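DUF3828 domain-containing protein (Bacteroides thetaiotaomicron, PDB 3KZT) is of unknown function, a predicted bacterial lipoprotein whose long helix packs on a four-stranded antiparallel sheet. Local coordinates at residues Glu26-Ile31 against Asn103-Asn108. Residues are numbered along the deposited sequence; the frame is centred on the assembly and turned at random.
Sequences EAIGMI and NWYEVN. With EDO (1,2-ethanediol), chain C; SO4 (sulfate ion), chain E.
Ala27, Ile28 and Ile31 of the long helix 13-41 pack on Tyr105 and Val107 of strand 104-111, an apolar helix-on-sheet contact in the buried interior of the domain. The axes of the two short segments approach to 10.1 Å and cross at -41°. Tyr105 touches all three helix residues, at three places along its side chain. Near the hydroxyl, Ala27 CB lies 3.3 Å from Tyr105 OH and also touches CZ. Ile28 CG1 approaches the ring obliquely, 3.8 Å from Tyr105 CD2, the two side chains crossing at about a right angle. At the root, Ile31 CD1 reaches Tyr105 CB at 3.6 Å and CG beyond it. The CA-CB bond of Tyr105 points toward the helix, and chi1 (-64°) sets CG beside the backbone N, anti to the carbonyl carbon. One turn after Ala27, Ile31 also reaches Val107, two residues further along the strand from Tyr105: its CG2 meets Val107 CG2 at 3.4 Å, a tight fit for two methyl carbons. Tyr105 OH donates a 2.8 Å hydrogen bond to O2 of an ethanediol, probably from the crystallisation liquor; this O2 lies at the ring edge, in the plane of the ring, and also bonds Asn103 OD1. Trp104 points away from the helix, and its NE1 binds a sulfate that Arg126 also holds. His99 meets the Tyr105 ring, while Val97 and Val127 on the two flanking strands touch Ile31. The arrangement is typical of an alpha+beta domain, in which a long helix packs its apolar side on an antiparallel sheet.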
loop_
_atom_site.group_PDB
_atom_site.type_symbol
_atom_site.label_atom_id
_atom_site.label_comp_id
_atom_site.label_asym_id
_atom_site.label_seq_id
_atom_site.Cartn_x
_atom_site.Cartn_y
_atom_site.Cartn_z
ATOM N N GLU A 26 -3.387 15.809 9.741
ATOM C CA GLU A 26 -3.317 16.051 8.290
ATOM C C GLU A 26 -1.913 15.745 7.753
ATOM O O GLU A 26 -1.789 15.105 6.723
ATOM C CB GLU A 26 -3.700 17.507 7.932
ATOM C CG GLU A 26 -5.173 17.842 8.171
ATOM C CD GLU A 26 -5.530 19.309 7.939
ATOM O OE1 GLU A 26 -4.692 20.102 7.430
ATOM O OE2 GLU A 26 -6.665 19.669 8.268
ATOM N N ALA A 27 -0.879 16.213 8.472
ATOM C CA ALA A 27 0.533 15.967 8.110
ATOM C C ALA A 27 0.849 14.475 8.171
ATOM O O ALA A 27 1.443 13.937 7.251
ATOM C CB ALA A 27 1.484 16.751 9.039
ATOM N N ILE A 28 0.432 13.828 9.265
ATOM C CA ILE A 28 0.561 12.368 9.428
ATOM C C ILE A 28 -0.089 11.604 8.230
ATOM O O ILE A 28 0.554 10.746 7.643
ATOM C CB ILE A 28 0.016 11.903 10.841
ATOM C CG1 ILE A 28 1.031 12.298 11.927
ATOM C CG2 ILE A 28 -0.215 10.393 10.887
ATOM C CD1 ILE A 28 0.533 12.157 13.329
ATOM N N GLY A 29 -1.320 11.992 7.854
ATOM C CA GLY A 29 -2.047 11.421 6.696
ATOM C C GLY A 29 -1.267 11.481 5.380
ATOM O O GLY A 29 -1.233 10.511 4.638
HETATM N N MSE A 30 -0.648 12.616 5.107
HETATM C CA MSE A 30 0.215 12.774 3.904
HETATM C C MSE A 30 1.452 11.858 3.956
HETATM O O MSE A 30 1.785 11.222 2.962
HETATM C CB MSE A 30 0.671 14.228 3.749
HETATM C CG MSE A 30 1.652 14.467 2.560
HETATM SE SE MSE A 30 3.535 14.104 2.939
HETATM C CE MSE A 30 3.779 15.477 4.323
ATOM N N ILE A 31 2.129 11.839 5.112
ATOM C CA ILE A 31 3.322 10.997 5.340
ATOM C C ILE A 31 2.971 9.507 5.146
ATOM O O ILE A 31 3.682 8.799 4.451
ATOM C CB ILE A 31 3.960 11.245 6.748
ATOM C CG1 ILE A 31 4.522 12.690 6.851
ATOM C CG2 ILE A 31 5.150 10.263 6.997
ATOM C CD1 ILE A 31 4.841 13.149 8.296
ATOM N N ASN A 103 7.536 20.934 13.267
ATOM C CA ASN A 103 7.154 20.262 12.031
ATOM C C ASN A 103 7.839 18.874 11.809
ATOM O O ASN A 103 7.727 18.318 10.719
ATOM C CB ASN A 103 7.425 21.202 10.842
ATOM C CG ASN A 103 6.614 22.500 10.912
ATOM O OD1 ASN A 103 5.465 22.505 11.326
ATOM N ND2 ASN A 103 7.213 23.593 10.472
ATOM N N TRP A 104 8.519 18.327 12.842
ATOM C CA TRP A 104 9.169 17.007 12.750
ATOM C C TRP A 104 8.192 15.909 13.169
ATOM O O TRP A 104 7.423 16.076 14.120
ATOM C CB TRP A 104 10.466 16.934 13.585
ATOM C CG TRP A 104 11.583 17.635 12.920
ATOM C CD1 TRP A 104 11.954 18.931 13.097
ATOM C CD2 TRP A 104 12.452 17.095 11.918
ATOM N NE1 TRP A 104 13.021 19.236 12.281
ATOM C CE2 TRP A 104 13.350 18.125 11.547
ATOM C CE3 TRP A 104 12.570 15.835 11.304
ATOM C CZ2 TRP A 104 14.356 17.939 10.582
ATOM C CZ3 TRP A 104 13.572 15.648 10.338
ATOM C CH2 TRP A 104 14.450 16.700 9.990
ATOM N N TYR A 105 8.222 14.808 12.414
ATOM C CA TYR A 105 7.393 13.624 12.635
ATOM C C TYR A 105 8.348 12.441 12.568
ATOM O O TYR A 105 9.447 12.576 12.034
ATOM C CB TYR A 105 6.286 13.535 11.547
ATOM C CG TYR A 105 5.315 14.693 11.631
ATOM C CD1 TYR A 105 5.635 15.933 11.079
ATOM C CD2 TYR A 105 4.086 14.561 12.279
ATOM C CE1 TYR A 105 4.765 17.016 11.177
ATOM C CE2 TYR A 105 3.201 15.638 12.381
ATOM C CZ TYR A 105 3.545 16.854 11.828
ATOM O OH TYR A 105 2.701 17.913 11.930
ATOM N N GLU A 106 7.940 11.307 13.121
ATOM C CA GLU A 106 8.757 10.088 13.142
ATOM C C GLU A 106 7.991 8.994 12.404
ATOM O O GLU A 106 6.851 8.725 12.752
ATOM C CB GLU A 106 9.020 9.668 14.598
ATOM C CG GLU A 106 9.827 8.372 14.768
ATOM C CD GLU A 106 10.107 8.062 16.215
ATOM O OE1 GLU A 106 11.110 8.589 16.749
ATOM O OE2 GLU A 106 9.351 7.265 16.810
ATOM N N VAL A 107 8.628 8.384 11.392
ATOM C CA VAL A 107 8.052 7.266 10.626
ATOM C C VAL A 107 8.648 5.972 11.186
ATOM O O VAL A 107 9.852 5.732 11.027
ATOM C CB VAL A 107 8.375 7.377 9.123
ATOM C CG1 VAL A 107 7.914 6.108 8.374
ATOM C CG2 VAL A 107 7.711 8.623 8.532
ATOM N N ASN A 108 7.806 5.160 11.837
ATOM C CA ASN A 108 8.210 3.885 12.452
ATOM C C ASN A 108 7.664 2.697 11.683
ATOM O O ASN A 108 6.496 2.710 11.286
ATOM C CB ASN A 108 7.696 3.811 13.885
ATOM C CG ASN A 108 8.293 4.879 14.765
ATOM O OD1 ASN A 108 9.484 4.874 15.026
ATOM N ND2 ASN A 108 7.452 5.825 15.223
HETATM C C1 EDO C . 2.732 21.568 9.052
HETATM O O1 EDO C . 3.315 22.847 9.318
HETATM C C2 EDO C . 3.664 20.457 9.517
HETATM O O2 EDO C . 3.678 20.370 10.950
HETATM S S SO4 E . 14.124 22.688 12.620
HETATM O O1 SO4 E . 13.887 24.004 12.034
HETATM O O2 SO4 E . 12.887 22.181 13.221
HETATM O O3 SO4 E . 15.151 22.806 13.656
HETATM O O4 SO4 E . 14.590 21.775 11.578
#